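DELTA1-pyrroline-2-carboxylate reductase (Thermococcus litoralis DSM 5473, PDB 6T3E) binds NADH and L-proline and probably catalyses the NAD(P)H-dependent reduction of Δ1-pyrroline-2-carboxylate to L-proline, a step of L-hydroxyproline metabolism. Local coordinates at residues B[37-49]-B[133-145]. Sequence-based numbering, arbitrary orientation.
Sequences ISMKEVIESVERA and MRTGAASGVATKY. With NAI (1,4-dihydronicotinamide adenine dinucleotide), chain F; PRO (proline), chain E.
Glu47 meets two donors of helix 128-146, Lys144 and Tyr145, at one end of a largely buried crossing of two helices. Its CB rests on Val141 CG1, 3.8 Å away. CG stands anti to the backbone N (chi1 -176°), and the chain runs on extended, which carries the carboxylate past Val141 to the last turn of the other segment. There the two oxygens divide the work. OE1 accepts a hydrogen bond, part of a salt bridge, from Lys144 NZ at 2.8 Å on its syn lone pair. OE2 accepts a hydrogen bond from Tyr145 OH at 2.6 Å, nearly along its own C-O axis. OE2 lies at the edge of the tyrosine ring, and the carboxylate and ring planes are 74° apart.

The axes of helix 39-49 and helix 133-145 approach to 8.3 Å and cross at -71°. Helix 128-146 links strand 121-126 of the mixed sheet to strand 153-157 of the parallel, Rossmann-type sheet, and helix 39-54 packs across it. Ala137 is the knob at the centre. Its methyl sits in a hole formed by Met39, Val42, Ile43 and Val46, with Val42 CG1 3.5 Å from Ala137 CB. Met39 SD passes over the backbone at Gly136 and Ala137. Farther along, Met133 bends at chi2 and chi3 so that its CE reaches the start of helix 39-54, 3.9 Å from Val42 CG2.

The same turn of helix 128-146 faces the bound proline on another side. Arg134 NH2 donates to O of that ligand at 2.9 Å, in the guanidinium plane. Asp327 and Glu326 of helix 324-341 also pair with this arginine. The contact is thus apolar beside the active site and ionic at its far end, where two bonds probably hold the carboxylate charged and fix its rotation.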
loop_
_atom_site.group_PDB
_atom_site.type_symbol
_atom_site.label_atom_id
_atom_site.label_comp_id
_atom_site.label_asym_id
_atom_site.label_seq_id
_atom_site.Cartn_x
_atom_site.Cartn_y
_atom_site.Cartn_z
ATOM N N ILE B 37 23.190 8.187 -4.927
ATOM C CA ILE B 37 22.610 8.146 -6.270
ATOM C C ILE B 37 22.700 9.497 -6.982
ATOM O O ILE B 37 22.535 10.560 -6.374
ATOM C CB ILE B 37 21.154 7.662 -6.210
ATOM C CG1 ILE B 37 20.321 8.617 -5.370
ATOM C CG2 ILE B 37 21.103 6.300 -5.582
ATOM C CD1 ILE B 37 18.956 8.071 -5.011
ATOM N N SER B 38 22.928 9.440 -8.291
ATOM C CA SER B 38 23.016 10.591 -9.179
ATOM C C SER B 38 21.982 10.428 -10.284
ATOM O O SER B 38 21.446 9.337 -10.494
ATOM C CB SER B 38 24.412 10.719 -9.795
ATOM O OG SER B 38 24.707 9.588 -10.611
ATOM N N MET B 39 21.700 11.516 -11.004
ATOM C CA MET B 39 20.599 11.474 -11.968
ATOM C C MET B 39 20.929 10.627 -13.197
ATOM O O MET B 39 20.047 9.943 -13.731
ATOM C CB MET B 39 20.211 12.900 -12.372
ATOM C CG MET B 39 18.967 13.036 -13.264
ATOM S SD MET B 39 17.412 12.390 -12.604
ATOM C CE MET B 39 16.869 13.698 -11.516
ATOM N N LYS B 40 22.192 10.611 -13.628
ATOM C CA LYS B 40 22.565 9.776 -14.767
ATOM C C LYS B 40 22.305 8.304 -14.477
ATOM O O LYS B 40 21.820 7.567 -15.346
ATOM C CB LYS B 40 24.031 10.000 -15.123
ATOM C CG LYS B 40 24.456 9.294 -16.385
ATOM C CD LYS B 40 25.880 9.668 -16.760
ATOM C CE LYS B 40 26.547 8.541 -17.521
ATOM N NZ LYS B 40 25.812 7.261 -17.335
ATOM N N GLU B 41 22.604 7.870 -13.250
ATOM C CA GLU B 41 22.310 6.499 -12.837
ATOM C C GLU B 41 20.805 6.240 -12.824
ATOM O O GLU B 41 20.338 5.202 -13.309
ATOM C CB GLU B 41 22.928 6.228 -11.465
ATOM C CG GLU B 41 24.348 5.704 -11.532
ATOM C CD GLU B 41 25.032 5.653 -10.172
ATOM O OE1 GLU B 41 26.098 4.996 -10.065
ATOM O OE2 GLU B 41 24.507 6.273 -9.213
ATOM N N VAL B 42 20.030 7.175 -12.258
ATOM C CA VAL B 42 18.587 6.990 -12.118
ATOM C C VAL B 42 17.920 6.967 -13.481
ATOM O O VAL B 42 16.949 6.225 -13.694
ATOM C CB VAL B 42 17.981 8.089 -11.222
ATOM C CG1 VAL B 42 16.518 7.793 -10.920
ATOM C CG2 VAL B 42 18.744 8.183 -9.922
ATOM N N ILE B 43 18.426 7.763 -14.424
ATOM C CA ILE B 43 17.869 7.755 -15.770
ATOM C C ILE B 43 18.028 6.375 -16.393
ATOM O O ILE B 43 17.066 5.792 -16.910
ATOM C CB ILE B 43 18.534 8.848 -16.624
ATOM C CG1 ILE B 43 17.944 10.222 -16.269
ATOM C CG2 ILE B 43 18.417 8.517 -18.120
ATOM C CD1 ILE B 43 18.834 11.374 -16.620
ATOM N N GLU B 44 19.234 5.809 -16.297
ATOM C CA GLU B 44 19.458 4.463 -16.812
ATOM C C GLU B 44 18.564 3.451 -16.114
ATOM O O GLU B 44 17.979 2.576 -16.763
ATOM C CB GLU B 44 20.929 4.073 -16.652
ATOM C CG GLU B 44 21.893 4.915 -17.480
ATOM C CD GLU B 44 23.347 4.737 -17.064
ATOM O OE1 GLU B 44 23.720 3.631 -16.609
ATOM O OE2 GLU B 44 24.114 5.714 -17.186
ATOM N N SER B 45 18.403 3.588 -14.795
ATOM C CA SER B 45 17.665 2.587 -14.030
ATOM C C SER B 45 16.174 2.641 -14.327
ATOM O O SER B 45 15.533 1.596 -14.489
ATOM C CB SER B 45 17.905 2.791 -12.537
ATOM O OG SER B 45 19.288 2.848 -12.253
ATOM N N VAL B 46 15.602 3.849 -14.397
ATOM C CA VAL B 46 14.183 3.976 -14.705
ATOM C C VAL B 46 13.907 3.481 -16.125
ATOM O O VAL B 46 12.870 2.866 -16.399
ATOM C CB VAL B 46 13.714 5.430 -14.497
ATOM C CG1 VAL B 46 12.362 5.653 -15.161
ATOM C CG2 VAL B 46 13.638 5.791 -13.005
ATOM N N GLU B 47 14.849 3.704 -17.042
ATOM C CA GLU B 47 14.680 3.194 -18.398
ATOM C C GLU B 47 14.619 1.670 -18.416
ATOM O O GLU B 47 13.786 1.083 -19.118
ATOM C CB GLU B 47 15.818 3.690 -19.284
ATOM C CG GLU B 47 15.676 3.293 -20.727
ATOM C CD GLU B 47 16.444 4.220 -21.665
ATOM O OE1 GLU B 47 17.312 5.004 -21.180
ATOM O OE2 GLU B 47 16.143 4.177 -22.881
ATOM N N ARG B 48 15.477 1.013 -17.633
ATOM C CA ARG B 48 15.473 -0.446 -17.579
ATOM C C ARG B 48 14.203 -0.978 -16.924
ATOM O O ARG B 48 13.691 -2.041 -17.310
ATOM C CB ARG B 48 16.714 -0.944 -16.825
ATOM C CG ARG B 48 16.779 -2.462 -16.714
ATOM C CD ARG B 48 17.178 -2.976 -15.313
ATOM N NE ARG B 48 17.605 -4.383 -15.335
ATOM C CZ ARG B 48 16.825 -5.419 -15.656
ATOM N NH1 ARG B 48 15.548 -5.234 -15.982
ATOM N NH2 ARG B 48 17.325 -6.654 -15.651
ATOM N N ALA B 49 13.671 -0.236 -15.945
ATOM C CA ALA B 49 12.444 -0.649 -15.274
ATOM C C ALA B 49 11.273 -0.693 -16.247
ATOM O O ALA B 49 10.411 -1.578 -16.157
ATOM C CB ALA B 49 12.149 0.292 -14.115
ATOM N N MET B 133 13.955 12.358 -7.560
ATOM C CA MET B 133 14.947 11.836 -8.494
ATOM C C MET B 133 14.291 10.964 -9.559
ATOM O O MET B 133 14.511 11.167 -10.758
ATOM C CB MET B 133 16.037 11.062 -7.744
ATOM C CG MET B 133 16.890 11.933 -6.810
ATOM S SD MET B 133 18.040 13.054 -7.666
ATOM C CE MET B 133 18.986 11.895 -8.659
ATOM N N ARG B 134 13.443 10.021 -9.145
ATOM C CA ARG B 134 12.819 9.110 -10.107
ATOM C C ARG B 134 11.839 9.831 -11.027
ATOM O O ARG B 134 11.647 9.408 -12.174
ATOM C CB ARG B 134 12.121 7.962 -9.369
ATOM C CG ARG B 134 10.891 8.395 -8.589
ATOM C CD ARG B 134 9.643 7.761 -9.110
ATOM N NE ARG B 134 8.542 8.706 -9.219
ATOM C CZ ARG B 134 7.294 8.433 -8.863
ATOM N NH1 ARG B 134 6.984 7.249 -8.366
ATOM N NH2 ARG B 134 6.351 9.343 -8.997
ATOM N N THR B 135 11.200 10.904 -10.543
ATOM C CA THR B 135 10.292 11.673 -11.386
ATOM C C THR B 135 11.045 12.441 -12.463
ATOM O O THR B 135 10.643 12.441 -13.631
ATOM C CB THR B 135 9.478 12.634 -10.527
ATOM O OG1 THR B 135 8.689 11.889 -9.593
ATOM C CG2 THR B 135 8.574 13.495 -11.396
ATOM N N GLY B 136 12.142 13.103 -12.089
ATOM C CA GLY B 136 12.959 13.774 -13.084
ATOM C C GLY B 136 13.544 12.807 -14.097
ATOM O O GLY B 136 13.554 13.082 -15.299
ATOM N N ALA B 137 14.027 11.655 -13.624
ATOM C CA ALA B 137 14.627 10.674 -14.521
ATOM C C ALA B 137 13.601 10.093 -15.478
ATOM O O ALA B 137 13.915 9.842 -16.650
ATOM C CB ALA B 137 15.291 9.557 -13.718
ATOM N N ALA B 138 12.373 9.864 -14.998
ATOM C CA ALA B 138 11.326 9.359 -15.882
ATOM C C ALA B 138 11.089 10.315 -17.043
ATOM O O ALA B 138 10.985 9.891 -18.199
ATOM C CB ALA B 138 10.035 9.124 -15.098
ATOM N N SER B 139 11.038 11.614 -16.760
ATOM C CA SER B 139 10.955 12.587 -17.841
ATOM C C SER B 139 12.262 12.664 -18.614
ATOM O O SER B 139 12.261 13.050 -19.790
ATOM C CB SER B 139 10.555 13.966 -17.298
ATOM O OG SER B 139 9.389 13.888 -16.482
ATOM N N GLY B 140 13.385 12.322 -17.974
ATOM C CA GLY B 140 14.650 12.323 -18.691
ATOM C C GLY B 140 14.697 11.295 -19.810
ATOM O O GLY B 140 15.122 11.601 -20.928
ATOM N N VAL B 141 14.225 10.073 -19.542
ATOM C CA VAL B 141 14.217 9.064 -20.600
ATOM C C VAL B 141 13.226 9.455 -21.688
ATOM O O VAL B 141 13.510 9.296 -22.878
ATOM C CB VAL B 141 13.953 7.644 -20.047
ATOM C CG1 VAL B 141 14.914 7.321 -18.912
ATOM C CG2 VAL B 141 12.526 7.467 -19.591
ATOM N N ALA B 142 12.061 9.993 -21.309
ATOM C CA ALA B 142 11.103 10.398 -22.333
ATOM C C ALA B 142 11.651 11.545 -23.164
ATOM O O ALA B 142 11.449 11.585 -24.381
ATOM C CB ALA B 142 9.766 10.779 -21.705
ATOM N N THR B 143 12.363 12.477 -22.527
ATOM C CA THR B 143 12.968 13.589 -23.257
ATOM C C THR B 143 13.956 13.097 -24.315
ATOM O O THR B 143 14.040 13.670 -25.405
ATOM C CB THR B 143 13.641 14.545 -22.263
ATOM O OG1 THR B 143 12.656 15.053 -21.355
ATOM C CG2 THR B 143 14.341 15.709 -22.973
ATOM N N LYS B 144 14.696 12.020 -24.022
ATOM C CA LYS B 144 15.654 11.480 -24.989
ATOM C C LYS B 144 14.985 11.081 -26.300
ATOM O O LYS B 144 15.561 11.255 -27.380
ATOM C CB LYS B 144 16.377 10.276 -24.397
ATOM C CG LYS B 144 17.829 10.525 -24.076
ATOM C CD LYS B 144 18.555 9.220 -23.787
ATOM C CE LYS B 144 17.922 8.494 -22.611
ATOM N NZ LYS B 144 18.630 7.215 -22.321
ATOM N N TYR B 145 13.795 10.491 -26.222
ATOM C CA TYR B 145 13.112 9.994 -27.407
ATOM C C TYR B 145 12.195 11.014 -28.061
ATOM O O TYR B 145 11.902 10.874 -29.254
ATOM C CB TYR B 145 12.276 8.759 -27.058
ATOM C CG TYR B 145 13.089 7.580 -26.604
ATOM C CD1 TYR B 145 13.393 6.550 -27.480
ATOM C CD2 TYR B 145 13.554 7.496 -25.299
ATOM C CE1 TYR B 145 14.140 5.474 -27.073
ATOM C CE2 TYR B 145 14.304 6.424 -24.879
ATOM C CZ TYR B 145 14.594 5.413 -25.769
ATOM O OH TYR B 145 15.339 4.336 -25.348
HETATM P PA NAI F . 5.929 22.196 -4.720
HETATM O O1A NAI F . 4.810 22.757 -3.881
HETATM O O2A NAI F . 7.201 22.120 -3.899
HETATM O O5B NAI F . 6.161 23.045 -6.111
HETATM C C5B NAI F . 4.961 23.390 -6.794
HETATM C C4B NAI F . 5.192 24.762 -7.568
HETATM O O4B NAI F . 4.193 25.012 -8.348
HETATM C C3B NAI F . 5.237 25.920 -6.544
HETATM O O3B NAI F . 6.426 26.559 -6.662
HETATM C C2B NAI F . 4.037 26.807 -6.939
HETATM O O2B NAI F . 4.308 28.256 -6.605
HETATM C C1B NAI F . 3.947 26.608 -8.223
HETATM N N9A NAI F . 2.651 26.950 -8.744
HETATM C C8A NAI F . 1.510 26.505 -8.211
HETATM N N7A NAI F . 0.510 27.006 -8.928
HETATM C C5A NAI F . 1.033 27.760 -9.909
HETATM C C6A NAI F . 0.427 28.484 -10.907
HETATM N N6A NAI F . -0.964 28.700 -11.255
HETATM N N1A NAI F . 1.166 29.167 -11.780
HETATM C C2A NAI F . 2.517 29.128 -11.679
HETATM N N3A NAI F . 3.114 28.410 -10.695
HETATM C C4A NAI F . 2.352 27.728 -9.804
HETATM O O3 NAI F . 5.431 20.675 -5.175
HETATM P PN NAI F . 6.319 19.681 -6.174
HETATM O O1N NAI F . 6.942 18.655 -5.249
HETATM O O2N NAI F . 7.335 20.460 -6.961
HETATM O O5D NAI F . 5.311 18.948 -7.217
HETATM C C5D NAI F . 5.004 19.620 -8.382
HETATM C C4D NAI F . 3.862 18.852 -9.099
HETATM O O4D NAI F . 4.266 17.675 -9.536
HETATM C C3D NAI F . 2.726 18.564 -8.107
HETATM O O3D NAI F . 1.516 18.756 -8.744
HETATM C C2D NAI F . 2.872 17.073 -7.767
HETATM O O2D NAI F . 1.514 16.543 -7.305
HETATM C C1D NAI F . 3.276 16.567 -8.903
HETATM N N1N NAI F . 4.042 15.329 -8.679
HETATM C C2N NAI F . 3.880 14.183 -9.554
HETATM C C3N NAI F . 4.991 13.099 -9.620
HETATM C C7N NAI F . 5.099 12.330 -10.965
HETATM O O7N NAI F . 4.391 12.661 -11.843
HETATM N N7N NAI F . 6.066 11.220 -11.124
HETATM C C4N NAI F . 6.239 13.225 -8.769
HETATM C C5N NAI F . 6.056 14.134 -7.546
HETATM C C6N NAI F . 4.977 15.230 -7.575
HETATM N N PRO E . 2.189 11.758 -7.447
HETATM C CA PRO E . 3.568 11.676 -6.954
HETATM C C PRO E . 4.187 10.282 -7.026
HETATM O O PRO E . 3.746 9.397 -7.774
HETATM C CB PRO E . 3.431 12.123 -5.499
HETATM C CG PRO E . 2.314 13.120 -5.529
HETATM C CD PRO E . 1.384 12.714 -6.661
HETATM O OXT PRO E . 5.158 10.011 -6.319
#